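Local coordinates for protein maleylpyruvate isomerase (Ralstonia sp., PDB 2JL4) that catalyses the glutathione-dependent isomerisation of maleylpyruvate to fumarylpyruvate, a step in the bacterial breakdown of naphthalene, at residues 5-10 with 31-36; 13-18 with 65-70; 111-116 with 125-130. All coordinates share one frame; numbering follows the deposited sequence.

Contact 1. Residues 5-10 with 31-36; sequences YNFWRS and AVHLGK. With GSH (glutathione), chain C.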
# COMPACT_ATOMS: atom_id res chain seq x y z
N TYR A 5 5.47 -9.46 16.56
CA TYR A 5 4.19 -10.14 16.60
C TYR A 5 3.81 -10.45 15.18
O TYR A 5 3.52 -9.56 14.38
CB TYR A 5 3.12 -9.28 17.25
CG TYR A 5 3.31 -9.05 18.74
CD1 TYR A 5 2.76 -9.93 19.68
CD2 TYR A 5 4.04 -7.95 19.20
CE1 TYR A 5 2.93 -9.70 21.05
CE2 TYR A 5 4.22 -7.72 20.56
CZ TYR A 5 3.66 -8.59 21.48
OH TYR A 5 3.84 -8.35 22.83
N ASN A 6 3.84 -11.74 14.84
CA ASN A 6 3.62 -12.13 13.47
C ASN A 6 3.17 -13.58 13.31
O ASN A 6 2.87 -14.26 14.29
CB ASN A 6 4.87 -11.79 12.62
CG ASN A 6 6.05 -12.70 12.90
OD1 ASN A 6 6.41 -12.98 14.05
ND2 ASN A 6 6.69 -13.13 11.84
N PHE A 7 3.10 -14.05 12.06
CA PHE A 7 2.57 -15.35 11.73
C PHE A 7 3.40 -15.92 10.61
O PHE A 7 3.83 -15.18 9.72
CB PHE A 7 1.10 -15.20 11.31
CG PHE A 7 0.41 -16.48 10.96
CD1 PHE A 7 0.12 -17.43 11.94
CD2 PHE A 7 0.00 -16.72 9.65
CE1 PHE A 7 -0.55 -18.61 11.62
CE2 PHE A 7 -0.67 -17.90 9.32
CZ PHE A 7 -0.94 -18.84 10.30
N TRP A 8 3.65 -17.23 10.64
CA TRP A 8 4.61 -17.82 9.71
C TRP A 8 4.26 -17.64 8.23
O TRP A 8 5.12 -17.22 7.46
CB TRP A 8 4.91 -19.28 10.05
CG TRP A 8 3.78 -20.23 9.89
CD1 TRP A 8 2.58 -20.20 10.55
CD2 TRP A 8 3.74 -21.38 9.04
NE1 TRP A 8 1.79 -21.26 10.15
CE2 TRP A 8 2.49 -22.00 9.22
CE3 TRP A 8 4.65 -21.95 8.13
CZ2 TRP A 8 2.12 -23.16 8.54
CZ3 TRP A 8 4.29 -23.10 7.46
CH2 TRP A 8 3.03 -23.69 7.66
N ARG A 9 3.02 -17.91 7.84
CA ARG A 9 2.62 -17.79 6.44
C ARG A 9 2.10 -16.41 6.03
O ARG A 9 1.84 -16.17 4.85
CB ARG A 9 1.65 -18.90 6.01
CG ARG A 9 2.29 -20.29 5.92
CD ARG A 9 1.75 -21.08 4.72
NE ARG A 9 2.09 -22.51 4.79
CZ ARG A 9 3.20 -23.07 4.29
NH1 ARG A 9 4.13 -22.33 3.69
NH2 ARG A 9 3.39 -24.38 4.41
N SER A 10 2.00 -15.49 6.98
CA SER A 10 1.67 -14.10 6.66
C SER A 10 2.71 -13.46 5.73
O SER A 10 3.91 -13.43 6.05
CB SER A 10 1.51 -13.28 7.94
OG SER A 10 1.52 -11.88 7.65
N ALA A 31 4.44 -15.41 18.12
CA ALA A 31 3.44 -15.89 17.16
C ALA A 31 2.00 -15.42 17.48
O ALA A 31 1.54 -15.50 18.62
CB ALA A 31 3.50 -17.40 17.02
N VAL A 32 1.31 -14.94 16.45
CA VAL A 32 -0.08 -14.55 16.54
C VAL A 32 -0.82 -15.37 15.49
O VAL A 32 -0.74 -15.08 14.30
CB VAL A 32 -0.26 -13.03 16.29
CG1 VAL A 32 -1.73 -12.66 16.33
CG2 VAL A 32 0.55 -12.18 17.31
N HIS A 33 -1.53 -16.40 15.94
CA HIS A 33 -2.13 -17.38 15.04
C HIS A 33 -3.38 -16.84 14.33
O HIS A 33 -4.45 -16.75 14.94
CB HIS A 33 -2.47 -18.66 15.81
CG HIS A 33 -2.52 -19.88 14.96
ND1 HIS A 33 -3.39 -20.02 13.90
CD2 HIS A 33 -1.80 -21.03 15.01
CE1 HIS A 33 -3.21 -21.20 13.34
NE2 HIS A 33 -2.25 -21.83 13.99
N LEU A 34 -3.24 -16.53 13.04
CA LEU A 34 -4.35 -15.98 12.26
C LEU A 34 -5.48 -16.99 12.04
O LEU A 34 -6.66 -16.62 12.04
CB LEU A 34 -3.87 -15.41 10.92
CG LEU A 34 -2.73 -14.38 10.94
CD1 LEU A 34 -2.36 -13.99 9.51
CD2 LEU A 34 -3.06 -13.14 11.77
N GLY A 35 -5.13 -18.26 11.86
CA GLY A 35 -6.13 -19.31 11.66
C GLY A 35 -7.00 -19.50 12.88
O GLY A 35 -8.19 -19.79 12.77
N LYS A 36 -6.39 -19.35 14.06
CA LYS A 36 -7.11 -19.38 15.34
C LYS A 36 -7.74 -18.02 15.63
O LYS A 36 -8.46 -17.87 16.62
CB LYS A 36 -6.15 -19.74 16.50
CG LYS A 36 -5.58 -21.16 16.45
CD LYS A 36 -4.56 -21.41 17.58
CE LYS A 36 -4.66 -22.84 18.10
NZ LYS A 36 -3.58 -23.29 19.06
N1 GSH C . -0.64 -2.86 5.41
CA1 GSH C . -0.53 -3.85 6.46
C1 GSH C . 0.93 -4.11 6.75
O11 GSH C . 1.68 -4.28 5.79
O12 GSH C . 1.33 -4.14 7.94
CB1 GSH C . -1.22 -5.14 6.02
CG1 GSH C . -1.22 -6.16 7.17
CD1 GSH C . -2.07 -7.37 6.83
OE1 GSH C . -3.02 -7.27 6.06
N2 GSH C . -1.73 -8.50 7.44
CA2 GSH C . -2.43 -9.77 7.26
C2 GSH C . -3.38 -10.06 8.38
O2 GSH C . -3.12 -9.77 9.54
CB2 GSH C . -1.41 -10.90 7.15
SG2 GSH C . -0.46 -10.88 5.61
N3 GSH C . -4.52 -10.67 8.07
CA3 GSH C . -5.51 -11.01 9.08
C3 GSH C . -6.90 -10.98 8.50
O31 GSH C . -7.06 -10.75 7.28
O32 GSH C . -7.85 -11.20 9.28
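F7 and L34 make the tight half of this contact. L34 CG sits over one face of the phenyl ring, 4.1 Å from the F7 ring centroid and 27° off its normal, in a CH-pi contact. One of the two methyls that CG carries, L34 CD1, reaches F7 CD2 at 3.6 Å. W8 CD1 covers the opposite face toward the rim, so the ring is held from both sides. Its placement follows from chi1 of -179°: with CG anti to the backbone N, the phenyl swings off the end of the strand and across the turn at 32-34, where F7 CD1 comes within 3.4 Å of V32 O. Just before it, the backbones are tied directly. N6 and A31 form a parallel bridge, and V32 N donates to N6 O at 2.7 Å. Beside the bridge V32 CG2 meets the edge of the Y5 ring, close to its plane, and both side chains go on to pack against F44 of helix 42-45.

Toward solvent the fit slackens. There the F7 edge points at the face of the H33 imidazole in an edge-to-face pair, with the two ring centroids 5.3 Å apart and the planes at 58°, tilted from a true T. K36 CG lies over the other face of that imidazole, while A31, G35 and K36 itself are exposed.

On the inner side S10 OG approaches the glutathione sulfur SG2 to 3.0 Å, and its hydroxyl is also hydrogen-bonded to those of T12 and S13. S10 is the N-cap of helix 11-22, so the segment that leaves the strand delivers a binding residue to the cofactor thiol. The contact joins the C-terminal ends of parallel strands 3-6 and 28-31, which flank helix 11-22 in the beta-alpha-beta unit opening the thioredoxin-like domain of glutathione transferases.

Contact 2. Residues 13-18 with 65-70; sequences SHRLRI and QSPAII. With GSH (glutathione), chain C.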
# COMPACT_ATOMS: atom_id res chain seq x y z
N SER A 13 4.25 -10.34 7.37
CA SER A 13 5.19 -10.85 8.38
C SER A 13 6.53 -11.26 7.75
O SER A 13 7.61 -10.89 8.23
CB SER A 13 4.61 -12.05 9.12
OG SER A 13 3.44 -11.72 9.85
N HIS A 14 6.42 -12.05 6.69
CA HIS A 14 7.56 -12.52 5.92
C HIS A 14 8.36 -11.35 5.36
O HIS A 14 9.59 -11.33 5.42
CB HIS A 14 7.06 -13.45 4.80
CG HIS A 14 8.13 -14.11 3.99
ND1 HIS A 14 7.86 -14.86 2.87
CD2 HIS A 14 9.48 -14.13 4.14
CE1 HIS A 14 8.98 -15.32 2.37
NE2 HIS A 14 9.99 -14.89 3.11
N ARG A 15 7.65 -10.37 4.81
CA ARG A 15 8.26 -9.14 4.31
C ARG A 15 9.12 -8.46 5.39
O ARG A 15 10.28 -8.12 5.15
CB ARG A 15 7.15 -8.20 3.82
CG ARG A 15 7.59 -6.89 3.19
CD ARG A 15 6.40 -5.94 3.07
NE ARG A 15 5.30 -6.50 2.28
CZ ARG A 15 4.05 -6.02 2.26
NH1 ARG A 15 3.70 -4.96 3.00
NH2 ARG A 15 3.14 -6.61 1.49
N LEU A 16 8.55 -8.29 6.58
CA LEU A 16 9.25 -7.63 7.68
C LEU A 16 10.43 -8.44 8.18
O LEU A 16 11.50 -7.88 8.48
CB LEU A 16 8.29 -7.29 8.81
CG LEU A 16 8.81 -6.41 9.95
CD1 LEU A 16 9.63 -5.21 9.42
CD2 LEU A 16 7.64 -5.95 10.79
N ARG A 17 10.25 -9.76 8.25
CA ARG A 17 11.30 -10.70 8.64
C ARG A 17 12.55 -10.56 7.77
O ARG A 17 13.66 -10.46 8.30
CB ARG A 17 10.79 -12.14 8.64
CG ARG A 17 9.95 -12.48 9.87
CD ARG A 17 9.69 -13.98 10.04
NE ARG A 17 9.20 -14.63 8.82
CZ ARG A 17 7.94 -15.03 8.61
NH1 ARG A 17 7.00 -14.82 9.52
NH2 ARG A 17 7.62 -15.63 7.47
N ILE A 18 12.37 -10.52 6.45
CA ILE A 18 13.49 -10.30 5.53
C ILE A 18 14.25 -9.00 5.85
O ILE A 18 15.49 -9.02 5.96
CB ILE A 18 13.04 -10.29 4.04
CG1 ILE A 18 12.37 -11.62 3.66
CG2 ILE A 18 14.23 -10.04 3.14
CD1 ILE A 18 11.54 -11.56 2.36
N GLN A 65 2.04 -1.34 10.62
CA GLN A 65 2.20 -1.08 9.17
C GLN A 65 3.60 -1.40 8.65
O GLN A 65 4.52 -0.58 8.75
CB GLN A 65 1.78 0.34 8.78
CG GLN A 65 0.27 0.57 8.81
CD GLN A 65 -0.49 -0.28 7.81
OE1 GLN A 65 -0.01 -0.59 6.71
NE2 GLN A 65 -1.70 -0.66 8.18
N SER A 66 3.73 -2.58 8.05
CA SER A 66 5.03 -3.06 7.57
C SER A 66 5.75 -2.11 6.60
O SER A 66 6.96 -1.98 6.70
CB SER A 66 4.94 -4.51 7.03
OG SER A 66 4.39 -4.58 5.73
N PRO A 67 5.02 -1.44 5.69
CA PRO A 67 5.71 -0.48 4.81
C PRO A 67 6.40 0.64 5.59
O PRO A 67 7.53 0.99 5.27
CB PRO A 67 4.57 0.11 3.97
CG PRO A 67 3.53 -0.93 3.96
CD PRO A 67 3.58 -1.49 5.36
N ALA A 68 5.71 1.16 6.61
CA ALA A 68 6.22 2.21 7.48
C ALA A 68 7.35 1.71 8.38
O ALA A 68 8.34 2.42 8.59
CB ALA A 68 5.08 2.77 8.34
N ILE A 69 7.20 0.49 8.92
CA ILE A 69 8.22 -0.12 9.78
C ILE A 69 9.52 -0.31 9.01
O ILE A 69 10.60 -0.04 9.53
CB ILE A 69 7.73 -1.47 10.42
CG1 ILE A 69 6.53 -1.23 11.35
CG2 ILE A 69 8.86 -2.15 11.19
CD1 ILE A 69 5.73 -2.46 11.71
N ILE A 70 9.40 -0.77 7.77
CA ILE A 70 10.56 -1.06 6.95
C ILE A 70 11.29 0.24 6.56
O ILE A 70 12.53 0.29 6.59
CB ILE A 70 10.19 -1.94 5.72
CG1 ILE A 70 9.71 -3.31 6.21
CG2 ILE A 70 11.38 -2.10 4.77
CD1 ILE A 70 9.07 -4.20 5.16
N1 GSH C . -0.64 -2.86 5.41
CA1 GSH C . -0.53 -3.85 6.46
C1 GSH C . 0.93 -4.11 6.75
O11 GSH C . 1.68 -4.28 5.79
O12 GSH C . 1.33 -4.14 7.94
CB1 GSH C . -1.22 -5.14 6.02
CG1 GSH C . -1.22 -6.16 7.17
CD1 GSH C . -2.07 -7.37 6.83
OE1 GSH C . -3.02 -7.27 6.06
N2 GSH C . -1.73 -8.50 7.44
CA2 GSH C . -2.43 -9.77 7.26
C2 GSH C . -3.38 -10.06 8.38
O2 GSH C . -3.12 -9.77 9.54
CB2 GSH C . -1.41 -10.90 7.15
SG2 GSH C . -0.46 -10.88 5.61
N3 GSH C . -4.52 -10.67 8.07
CA3 GSH C . -5.51 -11.01 9.08
C3 GSH C . -6.90 -10.98 8.50
O31 GSH C . -7.06 -10.75 7.28
O32 GSH C . -7.85 -11.20 9.28
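R15 NH1 and S66 OG meet beside the gamma-glutamyl end of glutathione, in the G-site of a thioredoxin-like GST domain. Their bond is short, 2.8 Å from R15 NH1 to S66 OG, but bent and weak. S66 OG itself donates to the cofactor carboxylate oxygen O11 at 2.7 Å. Chi1 of 78° turns this hydroxyl to where it can meet both R15 NH1 and GSH O11, and S66 also offers its backbone: S66 N donates to GSH O12 at 2.9 Å in an almost straight bond of 172°. The carboxylate thus lies at the start of helix 66-76, whose dipole would probably help hold it. Q65, the N-cap, takes the cofactor amine, with Q65 OE1 2.7 Å from GSH N1, while Q65 NE2 is hydrogen-bonded to D103 of the second subunit.

Behind this shell the two helix segments run nearly parallel, 4° apart in direction with axes 10.0 Å apart. L16 reaches across to the second helix: L16 CD1 touches I69 CG2 at 3.6 Å and also packs on I70 CG1. I70 also crosses the aliphatic part of R15 at about a right angle, I70 CD1 lying 3.6 Å from R15 CG.

Contact 3. Residues 111-116 with 125-130; sequences RILEYL and AAINAW. With GSH (glutathione), chain C.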
# COMPACT_ATOMS: atom_id res chain seq x y z
N ARG A 111 -9.06 -11.84 5.53
CA ARG A 111 -10.35 -11.21 5.81
C ARG A 111 -11.17 -11.07 4.54
O ARG A 111 -12.39 -11.26 4.57
CB ARG A 111 -10.14 -9.85 6.49
CG ARG A 111 -9.44 -8.81 5.61
CD ARG A 111 -8.89 -7.62 6.38
NE ARG A 111 -8.38 -6.64 5.44
CZ ARG A 111 -8.63 -5.33 5.47
NH1 ARG A 111 -9.36 -4.80 6.45
NH2 ARG A 111 -8.11 -4.56 4.52
N ILE A 112 -10.50 -10.76 3.44
CA ILE A 112 -11.14 -10.58 2.13
C ILE A 112 -11.67 -11.93 1.61
O ILE A 112 -12.81 -12.02 1.16
CB ILE A 112 -10.15 -10.00 1.06
CG1 ILE A 112 -9.41 -8.74 1.55
CG2 ILE A 112 -10.86 -9.77 -0.29
CD1 ILE A 112 -10.28 -7.58 2.05
N LEU A 113 -10.84 -12.96 1.68
CA LEU A 113 -11.23 -14.29 1.20
C LEU A 113 -12.39 -14.83 2.03
O LEU A 113 -13.31 -15.47 1.50
CB LEU A 113 -10.03 -15.25 1.21
CG LEU A 113 -8.77 -14.75 0.48
CD1 LEU A 113 -7.70 -15.83 0.48
CD2 LEU A 113 -9.06 -14.29 -0.96
N GLU A 114 -12.35 -14.54 3.33
CA GLU A 114 -13.43 -14.88 4.24
C GLU A 114 -14.73 -14.19 3.86
O GLU A 114 -15.80 -14.81 3.91
CB GLU A 114 -13.03 -14.52 5.68
CG GLU A 114 -12.12 -15.55 6.31
CD GLU A 114 -12.81 -16.88 6.49
OE1 GLU A 114 -13.69 -16.96 7.37
OE2 GLU A 114 -12.48 -17.83 5.75
N TYR A 115 -14.62 -12.91 3.49
CA TYR A 115 -15.78 -12.17 2.99
C TYR A 115 -16.35 -12.82 1.73
O TYR A 115 -17.55 -13.03 1.63
CB TYR A 115 -15.43 -10.69 2.78
CG TYR A 115 -16.62 -9.76 2.68
CD1 TYR A 115 -16.96 -8.92 3.74
CD2 TYR A 115 -17.40 -9.71 1.53
CE1 TYR A 115 -18.05 -8.06 3.65
CE2 TYR A 115 -18.49 -8.86 1.43
CZ TYR A 115 -18.80 -8.04 2.48
OH TYR A 115 -19.87 -7.19 2.34
N LEU A 116 -15.48 -13.17 0.78
CA LEU A 116 -15.91 -13.90 -0.44
C LEU A 116 -16.62 -15.22 -0.13
O LEU A 116 -17.64 -15.55 -0.75
CB LEU A 116 -14.73 -14.14 -1.40
CG LEU A 116 -13.91 -12.93 -1.85
CD1 LEU A 116 -12.68 -13.37 -2.63
CD2 LEU A 116 -14.72 -11.91 -2.66
N ALA A 125 -11.83 -23.08 -5.28
CA ALA A 125 -11.44 -22.84 -6.68
C ALA A 125 -11.68 -21.38 -7.11
O ALA A 125 -10.88 -20.80 -7.85
CB ALA A 125 -12.19 -23.80 -7.62
N ALA A 126 -12.79 -20.80 -6.66
CA ALA A 126 -13.11 -19.41 -6.91
C ALA A 126 -12.17 -18.49 -6.14
O ALA A 126 -11.74 -17.46 -6.67
CB ALA A 126 -14.56 -19.12 -6.56
N ILE A 127 -11.86 -18.87 -4.89
CA ILE A 127 -10.84 -18.18 -4.09
C ILE A 127 -9.49 -18.16 -4.82
O ILE A 127 -8.86 -17.09 -4.93
CB ILE A 127 -10.67 -18.82 -2.67
CG1 ILE A 127 -11.90 -18.56 -1.79
CG2 ILE A 127 -9.37 -18.33 -1.98
CD1 ILE A 127 -12.17 -17.08 -1.47
N ASN A 128 -9.05 -19.32 -5.32
CA ASN A 128 -7.78 -19.39 -6.03
C ASN A 128 -7.79 -18.59 -7.33
O ASN A 128 -6.78 -18.00 -7.70
CB ASN A 128 -7.36 -20.83 -6.29
CG ASN A 128 -6.95 -21.56 -5.03
OD1 ASN A 128 -7.02 -21.02 -3.92
ND2 ASN A 128 -6.52 -22.81 -5.18
N ALA A 129 -8.94 -18.57 -8.01
CA ALA A 129 -9.07 -17.81 -9.26
C ALA A 129 -8.97 -16.30 -9.00
O ALA A 129 -8.37 -15.57 -9.80
CB ALA A 129 -10.38 -18.16 -9.98
N TRP A 130 -9.58 -15.85 -7.89
CA TRP A 130 -9.46 -14.49 -7.38
C TRP A 130 -8.00 -14.11 -7.12
O TRP A 130 -7.50 -13.12 -7.67
CB TRP A 130 -10.29 -14.38 -6.10
CG TRP A 130 -10.16 -13.10 -5.30
CD1 TRP A 130 -9.24 -12.83 -4.32
CD2 TRP A 130 -11.01 -11.95 -5.38
NE1 TRP A 130 -9.46 -11.58 -3.80
CE2 TRP A 130 -10.54 -11.01 -4.42
CE3 TRP A 130 -12.13 -11.61 -6.16
CZ2 TRP A 130 -11.15 -9.77 -4.23
CZ3 TRP A 130 -12.72 -10.37 -5.97
CH2 TRP A 130 -12.23 -9.46 -5.02
N1 GSH C . -0.64 -2.86 5.41
CA1 GSH C . -0.53 -3.85 6.46
C1 GSH C . 0.93 -4.11 6.75
O11 GSH C . 1.68 -4.28 5.79
O12 GSH C . 1.33 -4.14 7.94
CB1 GSH C . -1.22 -5.14 6.02
CG1 GSH C . -1.22 -6.16 7.17
CD1 GSH C . -2.07 -7.37 6.83
OE1 GSH C . -3.02 -7.27 6.06
N2 GSH C . -1.73 -8.50 7.44
CA2 GSH C . -2.43 -9.77 7.26
C2 GSH C . -3.38 -10.06 8.38
O2 GSH C . -3.12 -9.77 9.54
CB2 GSH C . -1.41 -10.90 7.15
SG2 GSH C . -0.46 -10.88 5.61
N3 GSH C . -4.52 -10.67 8.07
CA3 GSH C . -5.51 -11.01 9.08
C3 GSH C . -6.90 -10.98 8.50
O31 GSH C . -7.06 -10.75 7.28
O32 GSH C . -7.85 -11.20 9.28
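L116 puts a methyl over the face of W130: L116 CD1 stands 3.5 Å from the centroid of the five-membered ring of the W130 indole, only 10° off the ring normal, a CH-pi contact with the two side chains crossing at about a right angle. Chi1 of 172° carries the indole, CG anti to the backbone N, out from its own helix toward the other. L113 comes in obliquely, its CD2 3.7 Å from W130 CD1, and I112 CG2 touches W130 CZ2 at 4.0 Å on the benzene side. The indole N-H is turned elsewhere, to a hydrogen bond from W130 NE1 to I107 O.

The two segments belong to the all-helical C-terminal domain of the GST fold, where they cross at 135°, their axes approaching to 10.6 Å, as neighbours joined by a short connection. One turn before W130, I127 fits between L113 and L116. Its CD1 lies 3.6 Å from L113 O and also touches L116 CB, while I127 CG2 meets the L113 methyl groups.

Beyond this apolar layer, Y115 of the second subunit packs edge-to-face with W130, so the indole belongs to the dimer interface too. At the start of the other helix R111 N donates to glutathione O31 at 2.9 Å, while R111 NH2 reaches the backbone oxygen of D103 on the second subunit.

Overall arrangement
From the N terminus, strand 3-6 runs into helix 11-22, and contact 1 closes the first loop when the chain returns through strand 28-31, tying the ends of those two strands. Contact 2 opens inside that loop and closes only beyond the last strand, tying helix 11-22 to helix 66-76, so the two cross within the thioredoxin-like domain. They also touch: R17 of helix 11-22 probably hydrogen-bonds to F7 O and W8 O. Contact 3 comes later, in series, and ties successive helices 110-120 and 124-147 of the C-terminal domain across their short connection, about 8 Å from either neighbour at the nearest atoms. Glutathione touches all three contacts, and the second subunit reaches contacts 2 and 3.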